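Local structure of putative immunoglobulin-blocking virulence protein (Mycoplasma mycoides subsp. capri, 7ADK) at residues Q168-N173 with Y337-S342; E247-M252 with A318-A323; R352-D357 with G370-W375; W515-L520 with N552-D557. The protein probably binds host immunoglobulins and blocks their function, which would help the mycoplasma to evade the antibody response. All blocks are in the same frame, centred on the assembly; numbering follows the deposited sequence.

Interaction 1: Q168-N173 with Y337-S342; sequences QNHTVN and YNTVTS
The backbones come nearest at His-170 and Thr-339, with CA to CA 6.2 Å, and Thr-171 faces Ser-342 and Val-172 faces Tyr-337 where an irregular loop runs past the N-terminus of helix 339-351. Asn-338 is the N-cap residue of this helix: its OD1 accepts from Thr-341 N at 3.0 Å with an N-H...O angle of 165°, the donor lying above the carbonyl plane, and weakly from Val-340 N. The backbone oxygen of the same residue is also used, Ser-342 OG donating to Asn-338 O at 2.7 Å in the carbonyl plane. Val-172 packs against this capped turn. Its CG2, set between the backbone N and the carbonyl carbon, lies 3.5 Å from Asn-338 O and 3.6 Å from Ser-342 OG, while CG1 meets Ser-342 CB. The His-170 and Thr-339 side chains cross obliquely, with His-170 CE1 3.8 Å from Thr-339 CG2. NE2 of His-170 bonds to Leu-594 O, which helps to fix the ring's rotation, and Asp-597 accepts from the backbone nitrogens of Asn-169 and His-170. Farther along the loop, Asn-173 O stands at the edge of the Tyr-337 ring, near its plane and 3.6 Å from CD2.

Interaction 2: E247-M252 with A318-A323; sequences ERYKKM and AFINEA
Helix 247-253 packs on an edge strand of the antiparallel sheet formed by 312-313, 326-332 and 318-320, with Arg-248, Lys-251 and Met-252 meeting Ala-318 to Glu-322. The short axes pass 5.9 Å apart and run nearly parallel, 23° from each other. One side of strand 318-320 is already used, since Phe-319 bonds to Asp-327 through the backbone; toward the helix, Ile-320 N donates to Arg-248 O at 3.0 Å and 169°. The carbonyl of Arg-248 is thus taken up by the strand, while Met-252 N bonds to Tyr-249 O. Arg-248 grips Ala-318 O side-on with two nitrogens, NE at 2.8 Å and NH2 at 2.9 Å, the oxygen lying in the guanidinium plane. The bend at chi3 (64°) brings NE round to this oxygen, and NH1 bonds to Val-203 O. Ile-320 touches Met-252 and Tyr-249 with different branches: its CG2 is 3.7 Å from Met-252 CB and its CD1 4.1 Å from Tyr-249 CD1. Met-252 folds at chi2 and chi3, and its CE meets the carbonyl oxygens of Asn-321 and Glu-322. The extended Lys-251 lies obliquely by the Phe-319 ring, Lys-251 CD 3.8 Å from Phe-319 CE2. Lys-251 NZ and Glu-322 OE2 remain 5.4 Å apart, so any attraction between them is probably long-range, and the directional hold comes from bonds to main-chain oxygens.

Interaction 3: R352-D357 with G370-W375; sequences RVFDYD and GTYPGW
Phe-354 stands between two aromatic rings and meets each differently. Its CB lies over the centre of the Tyr-372 ring, 3.7 Å above the plane, in a CH-pi contact, whereas the two rings themselves are oblique. Toward Trp-375 the phenyl ring turns its edge: CD1 sits 3.5 Å above the indole plane, offset toward the rim, and the planes meet at 76° in a T-shaped pair. The indole is fixed at its own edge, where NE1 donates to Asp-355 O at 2.9 Å and 164°. This aromatic cluster joins the loop after helix 339-351 to a type II beta turn, Tyr-372 to Trp-375, that leads into strand 375-379; Leu-401 of strand 396-403 touches the side chains of all three. With CG of Tyr-356 between its backbone N and carbonyl carbon (chi1 57°), its ring lies against Pro-373, whose CD is over one face, 3.6 Å from Tyr-356 CD2, while Tyr-372 CD2 comes to that ring's edge. Arg-352 NH2 reaches the edge of the Tyr-372 ring, 3.7 Å from CE2, with its charge paired to Asp-532; Tyr-372 OH bonds to Glu-478.

Interaction 4: W515-L520 with N552-D557; sequences WSYNPL and NTLAFD
The Phe-556 ring carries Pro-519 on one face, with CD 3.9 Å above the plane and offset toward the rim, and Leu-520 CD1 at its edge. Pro-519 CG comes closer to the rim atoms, 3.5 Å from CZ. The amide of Asn-518 is turned 75° to the same ring. In the Tyr-517 ring, CZ meets Leu-554 CD2 at 3.4 Å from an oblique direction, the two side chains lying side by side and pointing the same way; Phe-551 adds an edge-to-face contact. The main chains are linked by Ala-555 N donating to Tyr-517 O at 3.0 Å, nearly straight at 175° although the donor stands well above the carbonyl plane. Beyond it, Asn-518 OD1, on a CG anti to the backbone N (chi1 -167°), accepts from Leu-520 N at 3.1 Å in an Asx turn, and Asn-518 ND2 and Asp-557 N both donate to Asp-560 OD2. On the face opposite Tyr-517 and Leu-554, the side of Ser-516 and Thr-553, Ser-516 CB is 3.5 Å from Ala-555 CB. Tyr-517 and Leu-554 pair in parallel register at the outer end of a five-stranded sheet whose strands follow in sequence order, an arrangement consistent with a leucine-rich-repeat-like solenoid.

Overall arrangement
Interactions 3 and 4 are buried and interaction 1 lies at the surface, while interaction 2 is partly buried. Interactions 1 and 3 involve the two ends of helix 339-351, residues 337-342 at its start and the loop from 352 just after it; their centres are 21 Å apart. Interaction 2 is nested in the loop that interaction 1 closes, yet their centres are 33 Å apart, and it lies across the chain's centre from interaction 4. The chemistry follows these places: van der Waals packing against a capped helix start in 1, main-chain oxygens gripped by an arginine and a strand nitrogen in 2, an aromatic cluster in 3, and a parallel strand pair with apolar packing in 4.

Interaction 1: Q168-N173 with Y337-S342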
loop_
_atom_site.group_PDB
_atom_site.type_symbol
_atom_site.label_atom_id
_atom_site.label_comp_id
_atom_site.label_asym_id
_atom_site.label_seq_id
_atom_site.Cartn_x
_atom_site.Cartn_y
_atom_site.Cartn_z
ATOM N N GLN A 168 -36.666 8.293 17.369
ATOM C CA GLN A 168 -37.398 7.124 16.870
ATOM C C GLN A 168 -37.204 6.888 15.368
ATOM O O GLN A 168 -37.248 7.814 14.560
ATOM C CB GLN A 168 -38.857 7.167 17.330
ATOM C CG GLN A 168 -39.700 6.077 16.665
ATOM C CD GLN A 168 -40.952 5.686 17.416
ATOM O OE1 GLN A 168 -41.077 5.820 18.612
ATOM N NE2 GLN A 168 -41.892 5.098 16.744
ATOM N N ASN A 169 -36.967 5.625 15.011
ATOM C CA ASN A 169 -36.616 5.168 13.677
ATOM C C ASN A 169 -37.860 4.906 12.803
ATOM O O ASN A 169 -37.983 5.506 11.739
ATOM C CB ASN A 169 -35.704 3.939 13.828
ATOM C CG ASN A 169 -34.725 3.816 12.678
ATOM O OD1 ASN A 169 -35.085 3.834 11.519
ATOM N ND2 ASN A 169 -33.446 3.746 12.943
ATOM N N HIS A 170 -38.815 4.075 13.239
ATOM C CA HIS A 170 -40.079 3.891 12.513
ATOM C C HIS A 170 -41.058 5.020 12.825
ATOM O O HIS A 170 -41.841 4.983 13.770
ATOM C CB HIS A 170 -40.687 2.500 12.718
ATOM C CG HIS A 170 -40.006 1.397 11.943
ATOM N ND1 HIS A 170 -39.034 1.549 10.948
ATOM C CD2 HIS A 170 -40.329 0.077 12.032
ATOM C CE1 HIS A 170 -38.769 0.315 10.496
ATOM N NE2 HIS A 170 -39.530 -0.585 11.133
ATOM N N THR A 171 -40.996 6.046 11.986
ATOM C CA THR A 171 -41.877 7.219 11.963
ATOM C C THR A 171 -43.272 6.955 11.399
ATOM O O THR A 171 -44.164 7.759 11.640
ATOM C CB THR A 171 -41.239 8.309 11.102
ATOM O OG1 THR A 171 -40.893 7.779 9.863
ATOM C CG2 THR A 171 -39.970 8.864 11.707
ATOM N N VAL A 172 -43.487 5.874 10.646
ATOM C CA VAL A 172 -44.725 5.600 9.895
ATOM C C VAL A 172 -45.241 4.176 10.101
ATOM O O VAL A 172 -44.503 3.260 10.461
ATOM C CB VAL A 172 -44.586 5.914 8.389
ATOM C CG1 VAL A 172 -44.341 7.404 8.144
ATOM C CG2 VAL A 172 -43.506 5.105 7.676
ATOM N N ASN A 173 -46.546 4.020 9.887
ATOM C CA ASN A 173 -47.343 2.816 10.121
ATOM C C ASN A 173 -46.886 1.601 9.294
ATOM O O ASN A 173 -46.207 1.736 8.274
ATOM C CB ASN A 173 -48.822 3.177 9.851
ATOM C CG ASN A 173 -49.286 4.424 10.585
ATOM O OD1 ASN A 173 -49.026 5.535 10.165
ATOM N ND2 ASN A 173 -49.961 4.304 11.690
ATOM N N TYR A 337 -45.741 4.670 3.444
ATOM C CA TYR A 337 -45.358 3.442 4.149
ATOM C C TYR A 337 -43.882 3.052 3.922
ATOM O O TYR A 337 -43.427 2.030 4.433
ATOM C CB TYR A 337 -46.328 2.316 3.757
ATOM C CG TYR A 337 -47.769 2.633 4.098
ATOM C CD1 TYR A 337 -48.596 3.267 3.159
ATOM C CD2 TYR A 337 -48.256 2.364 5.386
ATOM C CE1 TYR A 337 -49.890 3.682 3.518
ATOM C CE2 TYR A 337 -49.564 2.741 5.738
ATOM C CZ TYR A 337 -50.371 3.430 4.814
ATOM O OH TYR A 337 -51.598 3.882 5.182
ATOM N N ASN A 338 -43.105 3.867 3.200
ATOM C CA ASN A 338 -41.649 3.747 3.132
ATOM C C ASN A 338 -41.007 4.166 4.474
ATOM O O ASN A 338 -41.226 5.268 4.972
ATOM C CB ASN A 338 -41.129 4.559 1.927
ATOM C CG ASN A 338 -39.645 4.374 1.645
ATOM O OD1 ASN A 338 -38.802 4.423 2.518
ATOM N ND2 ASN A 338 -39.257 4.151 0.419
ATOM N N THR A 339 -40.198 3.293 5.061
ATOM C CA THR A 339 -39.513 3.521 6.341
ATOM C C THR A 339 -38.203 4.310 6.206
ATOM O O THR A 339 -37.838 5.048 7.117
ATOM C CB THR A 339 -39.224 2.177 7.019
ATOM O OG1 THR A 339 -38.435 1.380 6.175
ATOM C CG2 THR A 339 -40.482 1.381 7.329
ATOM N N VAL A 340 -37.501 4.204 5.073
ATOM C CA VAL A 340 -36.183 4.805 4.857
ATOM C C VAL A 340 -36.322 6.282 4.539
ATOM O O VAL A 340 -35.765 7.123 5.237
ATOM C CB VAL A 340 -35.402 4.054 3.768
ATOM C CG1 VAL A 340 -34.006 4.629 3.567
ATOM C CG2 VAL A 340 -35.265 2.579 4.107
ATOM N N THR A 341 -37.108 6.646 3.526
ATOM C CA THR A 341 -37.242 8.054 3.114
ATOM C C THR A 341 -37.990 8.896 4.126
ATOM O O THR A 341 -37.657 10.055 4.308
ATOM C CB THR A 341 -37.888 8.224 1.735
ATOM O OG1 THR A 341 -39.189 7.695 1.678
ATOM C CG2 THR A 341 -37.071 7.560 0.646
ATOM N N SER A 342 -38.981 8.348 4.826
ATOM C CA SER A 342 -39.701 9.085 5.875
ATOM C C SER A 342 -38.799 9.416 7.063
ATOM O O SER A 342 -38.868 10.529 7.582
ATOM C CB SER A 342 -40.935 8.313 6.335
ATOM O OG SER A 342 -40.562 7.057 6.839
#

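Interaction 2: E247-M252 with A318-A323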
loop_
_atom_site.group_PDB
_atom_site.type_symbol
_atom_site.label_atom_id
_atom_site.label_comp_id
_atom_site.label_asym_id
_atom_site.label_seq_id
_atom_site.Cartn_x
_atom_site.Cartn_y
_atom_site.Cartn_z
ATOM N N GLU A 247 -32.181 -9.801 -19.996
ATOM C CA GLU A 247 -32.531 -10.757 -18.950
ATOM C C GLU A 247 -34.012 -10.694 -18.553
ATOM O O GLU A 247 -34.602 -11.722 -18.218
ATOM C CB GLU A 247 -31.655 -10.508 -17.715
ATOM C CG GLU A 247 -30.244 -11.118 -17.751
ATOM C CD GLU A 247 -29.281 -10.625 -18.843
ATOM O OE1 GLU A 247 -29.504 -9.556 -19.441
ATOM O OE2 GLU A 247 -28.281 -11.324 -19.103
ATOM N N ARG A 248 -34.647 -9.521 -18.635
ATOM C CA ARG A 248 -36.040 -9.306 -18.231
ATOM C C ARG A 248 -37.058 -10.012 -19.124
ATOM O O ARG A 248 -38.183 -10.257 -18.709
ATOM C CB ARG A 248 -36.338 -7.811 -18.223
ATOM C CG ARG A 248 -35.404 -6.995 -17.325
ATOM C CD ARG A 248 -35.759 -5.517 -17.391
ATOM N NE ARG A 248 -37.101 -5.277 -16.859
ATOM C CZ ARG A 248 -37.731 -4.132 -16.797
ATOM N NH1 ARG A 248 -37.258 -3.043 -17.293
ATOM N NH2 ARG A 248 -38.861 -4.088 -16.189
ATOM N N TYR A 249 -36.658 -10.349 -20.342
ATOM C CA TYR A 249 -37.424 -11.151 -21.295
ATOM C C TYR A 249 -36.899 -12.586 -21.419
ATOM O O TYR A 249 -37.672 -13.481 -21.729
ATOM C CB TYR A 249 -37.410 -10.460 -22.663
ATOM C CG TYR A 249 -37.618 -8.960 -22.640
ATOM C CD1 TYR A 249 -38.911 -8.407 -22.665
ATOM C CD2 TYR A 249 -36.497 -8.117 -22.563
ATOM C CE1 TYR A 249 -39.077 -7.014 -22.575
ATOM C CE2 TYR A 249 -36.661 -6.726 -22.484
ATOM C CZ TYR A 249 -37.951 -6.174 -22.469
ATOM O OH TYR A 249 -38.097 -4.835 -22.359
ATOM N N LYS A 250 -35.601 -12.826 -21.181
ATOM C CA LYS A 250 -34.842 -14.026 -21.599
ATOM C C LYS A 250 -35.458 -15.363 -21.176
ATOM O O LYS A 250 -35.528 -16.283 -21.978
ATOM C CB LYS A 250 -33.396 -13.919 -21.099
ATOM C CG LYS A 250 -32.458 -14.903 -21.762
ATOM C CD LYS A 250 -31.125 -15.078 -21.137
ATOM C CE LYS A 250 -30.183 -16.029 -21.868
ATOM N NZ LYS A 250 -30.525 -17.449 -21.684
ATOM N N LYS A 251 -35.993 -15.442 -19.957
ATOM C CA LYS A 251 -36.703 -16.621 -19.419
ATOM C C LYS A 251 -37.951 -17.021 -20.220
ATOM O O LYS A 251 -38.275 -18.197 -20.275
ATOM C CB LYS A 251 -37.073 -16.364 -17.947
ATOM C CG LYS A 251 -35.842 -16.215 -17.040
ATOM C CD LYS A 251 -36.239 -16.064 -15.569
ATOM C CE LYS A 251 -34.998 -15.805 -14.718
ATOM N NZ LYS A 251 -35.300 -15.722 -13.268
ATOM N N MET A 252 -38.618 -16.064 -20.863
ATOM C CA MET A 252 -39.645 -16.281 -21.891
ATOM C C MET A 252 -39.034 -16.447 -23.294
ATOM O O MET A 252 -39.468 -17.289 -24.068
ATOM C CB MET A 252 -40.649 -15.118 -21.810
ATOM C CG MET A 252 -41.617 -14.975 -22.991
ATOM S SD MET A 252 -42.557 -16.439 -23.458
ATOM C CE MET A 252 -43.458 -16.762 -21.944
ATOM N N ALA A 318 -39.216 -5.685 -12.680
ATOM C CA ALA A 318 -40.147 -6.607 -13.313
ATOM C C ALA A 318 -39.487 -7.422 -14.425
ATOM O O ALA A 318 -38.838 -6.851 -15.299
ATOM C CB ALA A 318 -41.332 -5.814 -13.857
ATOM N N PHE A 319 -39.737 -8.726 -14.455
ATOM C CA PHE A 319 -39.372 -9.630 -15.543
ATOM C C PHE A 319 -40.550 -10.540 -15.900
ATOM O O PHE A 319 -41.522 -10.643 -15.165
ATOM C CB PHE A 319 -38.094 -10.419 -15.201
ATOM C CG PHE A 319 -38.224 -11.516 -14.161
ATOM C CD1 PHE A 319 -38.008 -11.216 -12.811
ATOM C CD2 PHE A 319 -38.517 -12.837 -14.540
ATOM C CE1 PHE A 319 -38.085 -12.234 -11.847
ATOM C CE2 PHE A 319 -38.605 -13.852 -13.574
ATOM C CZ PHE A 319 -38.384 -13.550 -12.226
ATOM N N ILE A 320 -40.485 -11.191 -17.049
ATOM C CA ILE A 320 -41.477 -12.170 -17.506
ATOM C C ILE A 320 -40.871 -13.560 -17.300
ATOM O O ILE A 320 -39.780 -13.814 -17.808
ATOM C CB ILE A 320 -41.778 -11.911 -19.001
ATOM C CG1 ILE A 320 -42.378 -10.511 -19.245
ATOM C CG2 ILE A 320 -42.713 -12.971 -19.585
ATOM C CD1 ILE A 320 -42.065 -9.965 -20.623
ATOM N N ASN A 321 -41.519 -14.465 -16.571
ATOM C CA ASN A 321 -40.996 -15.829 -16.431
ATOM C C ASN A 321 -41.497 -16.748 -17.560
ATOM O O ASN A 321 -42.219 -16.335 -18.463
ATOM C CB ASN A 321 -41.210 -16.372 -15.005
ATOM C CG ASN A 321 -42.599 -16.867 -14.664
ATOM O OD1 ASN A 321 -43.223 -17.606 -15.397
ATOM N ND2 ASN A 321 -43.089 -16.544 -13.496
ATOM N N GLU A 322 -41.112 -18.017 -17.497
ATOM C CA GLU A 322 -41.356 -19.051 -18.508
ATOM C C GLU A 322 -42.828 -19.216 -18.904
ATOM O O GLU A 322 -43.118 -19.520 -20.053
ATOM C CB GLU A 322 -40.844 -20.409 -17.988
ATOM C CG GLU A 322 -39.335 -20.500 -17.717
ATOM C CD GLU A 322 -38.843 -19.797 -16.441
ATOM O OE1 GLU A 322 -39.656 -19.476 -15.549
ATOM O OE2 GLU A 322 -37.625 -19.560 -16.311
ATOM N N ALA A 323 -43.771 -19.013 -17.987
ATOM C CA ALA A 323 -45.191 -19.319 -18.179
ATOM C C ALA A 323 -46.045 -18.163 -18.743
ATOM O O ALA A 323 -47.273 -18.227 -18.714
ATOM C CB ALA A 323 -45.730 -19.868 -16.857
#

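Interaction 3: R352-D357 with G370-W375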
loop_
_atom_site.group_PDB
_atom_site.type_symbol
_atom_site.label_atom_id
_atom_site.label_comp_id
_atom_site.label_asym_id
_atom_site.label_seq_id
_atom_site.Cartn_x
_atom_site.Cartn_y
_atom_site.Cartn_z
ATOM N N ARG A 352 -31.157 18.356 11.526
ATOM C CA ARG A 352 -30.090 19.207 10.983
ATOM C C ARG A 352 -30.278 20.669 11.376
ATOM O O ARG A 352 -31.372 21.213 11.262
ATOM C CB ARG A 352 -29.995 19.051 9.465
ATOM C CG ARG A 352 -29.690 17.604 9.118
ATOM C CD ARG A 352 -29.445 17.390 7.636
ATOM N NE ARG A 352 -28.090 17.771 7.243
ATOM C CZ ARG A 352 -27.323 17.118 6.397
ATOM N NH1 ARG A 352 -27.765 16.193 5.600
ATOM N NH2 ARG A 352 -26.064 17.376 6.370
ATOM N N VAL A 353 -29.202 21.339 11.771
ATOM C CA VAL A 353 -29.100 22.794 11.626
ATOM C C VAL A 353 -28.714 23.079 10.173
ATOM O O VAL A 353 -28.047 22.257 9.548
ATOM C CB VAL A 353 -28.161 23.397 12.682
ATOM C CG1 VAL A 353 -26.696 23.103 12.456
ATOM C CG2 VAL A 353 -28.331 24.905 12.768
ATOM N N PHE A 354 -29.202 24.176 9.594
ATOM C CA PHE A 354 -29.273 24.335 8.135
ATOM C C PHE A 354 -30.143 23.243 7.475
ATOM O O PHE A 354 -29.748 22.551 6.544
ATOM C CB PHE A 354 -27.889 24.534 7.500
ATOM C CG PHE A 354 -27.009 25.538 8.210
ATOM C CD1 PHE A 354 -27.470 26.844 8.448
ATOM C CD2 PHE A 354 -25.718 25.175 8.625
ATOM C CE1 PHE A 354 -26.645 27.791 9.070
ATOM C CE2 PHE A 354 -24.886 26.119 9.247
ATOM C CZ PHE A 354 -25.346 27.430 9.458
ATOM N N ASP A 355 -31.355 23.078 8.005
ATOM C CA ASP A 355 -32.375 22.114 7.584
ATOM C C ASP A 355 -32.883 22.319 6.147
ATOM O O ASP A 355 -32.788 23.412 5.585
ATOM C CB ASP A 355 -33.573 22.216 8.535
ATOM C CG ASP A 355 -34.244 23.590 8.500
ATOM O OD1 ASP A 355 -33.626 24.581 8.939
ATOM O OD2 ASP A 355 -35.396 23.692 8.043
ATOM N N TYR A 356 -33.462 21.268 5.557
ATOM C CA TYR A 356 -34.100 21.285 4.240
ATOM C C TYR A 356 -35.255 20.275 4.143
ATOM O O TYR A 356 -35.285 19.288 4.864
ATOM C CB TYR A 356 -33.048 21.102 3.139
ATOM C CG TYR A 356 -32.179 19.861 3.184
ATOM C CD1 TYR A 356 -32.594 18.686 2.541
ATOM C CD2 TYR A 356 -30.918 19.905 3.802
ATOM C CE1 TYR A 356 -31.752 17.568 2.498
ATOM C CE2 TYR A 356 -30.065 18.793 3.754
ATOM C CZ TYR A 356 -30.476 17.623 3.089
ATOM O OH TYR A 356 -29.642 16.563 2.993
ATOM N N ASP A 357 -36.236 20.531 3.274
ATOM C CA ASP A 357 -37.507 19.789 3.255
ATOM C C ASP A 357 -37.459 18.440 2.521
ATOM O O ASP A 357 -38.366 17.624 2.647
ATOM C CB ASP A 357 -38.582 20.693 2.644
ATOM C CG ASP A 357 -40.012 20.304 2.995
ATOM O OD1 ASP A 357 -40.937 20.688 2.251
ATOM O OD2 ASP A 357 -40.243 19.638 4.024
ATOM N N GLY A 370 -19.678 23.272 1.993
ATOM C CA GLY A 370 -20.527 23.604 3.127
ATOM C C GLY A 370 -21.862 24.234 2.743
ATOM O O GLY A 370 -22.274 25.198 3.384
ATOM N N THR A 371 -22.530 23.740 1.693
ATOM C CA THR A 371 -23.775 24.294 1.160
ATOM C C THR A 371 -24.953 23.341 1.335
ATOM O O THR A 371 -24.805 22.128 1.455
ATOM C CB THR A 371 -23.630 24.754 -0.294
ATOM O OG1 THR A 371 -23.439 23.654 -1.100
ATOM C CG2 THR A 371 -22.485 25.735 -0.501
ATOM N N TYR A 372 -26.158 23.895 1.444
ATOM C CA TYR A 372 -27.377 23.196 1.857
ATOM C C TYR A 372 -28.587 23.632 1.003
ATOM O O TYR A 372 -28.736 24.827 0.745
ATOM C CB TYR A 372 -27.640 23.468 3.344
ATOM C CG TYR A 372 -26.644 22.863 4.312
ATOM C CD1 TYR A 372 -25.469 23.549 4.670
ATOM C CD2 TYR A 372 -26.917 21.614 4.886
ATOM C CE1 TYR A 372 -24.560 22.982 5.578
ATOM C CE2 TYR A 372 -26.023 21.053 5.805
ATOM C CZ TYR A 372 -24.835 21.724 6.148
ATOM O OH TYR A 372 -23.987 21.140 7.030
ATOM N N PRO A 373 -29.487 22.725 0.585
ATOM C CA PRO A 373 -30.674 23.088 -0.183
ATOM C C PRO A 373 -31.554 24.139 0.509
ATOM O O PRO A 373 -31.966 23.975 1.647
ATOM C CB PRO A 373 -31.426 21.782 -0.412
ATOM C CG PRO A 373 -30.391 20.695 -0.215
ATOM C CD PRO A 373 -29.416 21.291 0.778
ATOM N N GLY A 374 -31.885 25.232 -0.174
ATOM C CA GLY A 374 -32.672 26.329 0.399
ATOM C C GLY A 374 -31.885 27.344 1.227
ATOM O O GLY A 374 -32.485 28.258 1.780
ATOM N N TRP A 375 -30.561 27.237 1.270
ATOM C CA TRP A 375 -29.652 28.187 1.900
ATOM C C TRP A 375 -28.699 28.762 0.864
ATOM O O TRP A 375 -28.372 28.099 -0.119
ATOM C CB TRP A 375 -28.877 27.497 3.024
ATOM C CG TRP A 375 -29.727 27.023 4.155
ATOM C CD1 TRP A 375 -30.485 25.907 4.154
ATOM C CD2 TRP A 375 -29.988 27.671 5.430
ATOM N NE1 TRP A 375 -31.206 25.829 5.323
ATOM C CE2 TRP A 375 -30.939 26.893 6.148
ATOM C CE3 TRP A 375 -29.494 28.827 6.065
ATOM C CZ2 TRP A 375 -31.378 27.249 7.424
ATOM C CZ3 TRP A 375 -29.928 29.190 7.347
ATOM C CH2 TRP A 375 -30.870 28.407 8.027
#

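Interaction 4: W515-L520 with N552-D557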
loop_
_atom_site.group_PDB
_atom_site.type_symbol
_atom_site.label_atom_id
_atom_site.label_comp_id
_atom_site.label_asym_id
_atom_site.label_seq_id
_atom_site.Cartn_x
_atom_site.Cartn_y
_atom_site.Cartn_z
ATOM N N TRP A 515 -11.101 2.688 11.762
ATOM C CA TRP A 515 -11.843 3.898 12.120
ATOM C C TRP A 515 -12.533 3.597 13.442
ATOM O O TRP A 515 -13.324 2.654 13.532
ATOM C CB TRP A 515 -12.886 4.299 11.064
ATOM C CG TRP A 515 -12.395 5.120 9.919
ATOM C CD1 TRP A 515 -12.378 4.745 8.622
ATOM C CD2 TRP A 515 -11.906 6.490 9.941
ATOM N NE1 TRP A 515 -11.835 5.748 7.853
ATOM C CE2 TRP A 515 -11.467 6.820 8.631
ATOM C CE3 TRP A 515 -11.768 7.482 10.935
ATOM C CZ2 TRP A 515 -10.800 8.013 8.359
ATOM C CZ3 TRP A 515 -11.163 8.718 10.650
ATOM C CH2 TRP A 515 -10.646 8.965 9.373
ATOM N N SER A 516 -12.265 4.399 14.470
ATOM C CA SER A 516 -12.835 4.195 15.802
ATOM C C SER A 516 -13.473 5.469 16.334
ATOM O O SER A 516 -13.058 6.567 15.981
ATOM C CB SER A 516 -11.762 3.763 16.784
ATOM O OG SER A 516 -10.927 2.740 16.320
ATOM N N TYR A 517 -14.409 5.332 17.256
ATOM C CA TYR A 517 -14.845 6.415 18.122
ATOM C C TYR A 517 -14.869 5.908 19.556
ATOM O O TYR A 517 -15.065 4.718 19.811
ATOM C CB TYR A 517 -16.192 6.984 17.656
ATOM C CG TYR A 517 -17.396 6.068 17.780
ATOM C CD1 TYR A 517 -17.614 5.081 16.815
ATOM C CD2 TYR A 517 -18.313 6.216 18.834
ATOM C CE1 TYR A 517 -18.743 4.250 16.879
ATOM C CE2 TYR A 517 -19.437 5.375 18.915
ATOM C CZ TYR A 517 -19.667 4.402 17.924
ATOM O OH TYR A 517 -20.791 3.653 17.946
ATOM N N ASN A 518 -14.662 6.812 20.503
ATOM C CA ASN A 518 -14.969 6.526 21.893
ATOM C C ASN A 518 -16.472 6.771 22.092
ATOM O O ASN A 518 -16.926 7.887 21.856
ATOM C CB ASN A 518 -14.076 7.381 22.800
ATOM C CG ASN A 518 -14.112 6.934 24.245
ATOM O OD1 ASN A 518 -15.135 6.549 24.770
ATOM N ND2 ASN A 518 -13.006 6.963 24.928
ATOM N N PRO A 519 -17.280 5.792 22.528
ATOM C CA PRO A 519 -18.708 6.022 22.670
ATOM C C PRO A 519 -19.045 7.058 23.746
ATOM O O PRO A 519 -20.012 7.791 23.593
ATOM C CB PRO A 519 -19.293 4.647 22.941
ATOM C CG PRO A 519 -18.156 3.866 23.581
ATOM C CD PRO A 519 -16.934 4.422 22.865
ATOM N N LEU A 520 -18.196 7.240 24.757
ATOM C CA LEU A 520 -18.344 8.282 25.772
ATOM C C LEU A 520 -18.104 9.701 25.229
ATOM O O LEU A 520 -18.640 10.652 25.779
ATOM C CB LEU A 520 -17.387 7.977 26.930
ATOM C CG LEU A 520 -17.602 6.604 27.585
ATOM C CD1 LEU A 520 -16.434 6.293 28.497
ATOM C CD2 LEU A 520 -18.892 6.582 28.389
ATOM N N ASN A 552 -17.238 0.556 12.713
ATOM C CA ASN A 552 -17.522 -0.752 13.297
ATOM C C ASN A 552 -16.718 -1.020 14.588
ATOM O O ASN A 552 -16.820 -2.106 15.144
ATOM C CB ASN A 552 -17.356 -1.830 12.208
ATOM C CG ASN A 552 -18.456 -2.874 12.255
ATOM O OD1 ASN A 552 -18.655 -3.571 13.234
ATOM N ND2 ASN A 552 -19.227 -3.015 11.217
ATOM N N THR A 553 -15.948 -0.049 15.088
ATOM C CA THR A 553 -15.096 -0.162 16.288
ATOM C C THR A 553 -15.548 0.790 17.385
ATOM O O THR A 553 -15.806 1.956 17.119
ATOM C CB THR A 553 -13.613 0.117 15.976
ATOM O OG1 THR A 553 -13.128 -0.825 15.073
ATOM C CG2 THR A 553 -12.679 0.036 17.176
ATOM N N LEU A 554 -15.549 0.303 18.627
ATOM C CA LEU A 554 -15.557 1.115 19.836
ATOM C C LEU A 554 -14.158 1.100 20.465
ATOM O O LEU A 554 -13.643 0.033 20.774
ATOM C CB LEU A 554 -16.602 0.569 20.821
ATOM C CG LEU A 554 -18.036 0.472 20.300
ATOM C CD1 LEU A 554 -18.950 0.017 21.425
ATOM C CD2 LEU A 554 -18.517 1.809 19.777
ATOM N N ALA A 555 -13.549 2.267 20.675
ATOM C CA ALA A 555 -12.199 2.405 21.222
ATOM C C ALA A 555 -12.188 3.276 22.484
ATOM O O ALA A 555 -12.349 4.484 22.403
ATOM C CB ALA A 555 -11.269 2.968 20.152
ATOM N N PHE A 556 -11.974 2.684 23.655
ATOM C CA PHE A 556 -11.891 3.405 24.925
ATOM C C PHE A 556 -10.491 3.995 25.161
ATOM O O PHE A 556 -9.499 3.451 24.678
ATOM C CB PHE A 556 -12.372 2.488 26.048
ATOM C CG PHE A 556 -13.837 2.127 25.920
ATOM C CD1 PHE A 556 -14.810 2.972 26.477
ATOM C CD2 PHE A 556 -14.236 0.972 25.228
ATOM C CE1 PHE A 556 -16.172 2.654 26.365
ATOM C CE2 PHE A 556 -15.599 0.654 25.116
ATOM C CZ PHE A 556 -16.567 1.492 25.687
ATOM N N ASP A 557 -10.402 5.110 25.881
ATOM C CA ASP A 557 -9.150 5.820 26.153
ATOM C C ASP A 557 -8.667 5.570 27.595
ATOM O O ASP A 557 -9.367 4.971 28.412
ATOM C CB ASP A 557 -9.293 7.311 25.779
ATOM C CG ASP A 557 -7.970 7.988 25.371
ATOM O OD1 ASP A 557 -6.887 7.382 25.536
ATOM O OD2 ASP A 557 -8.010 9.129 24.853
#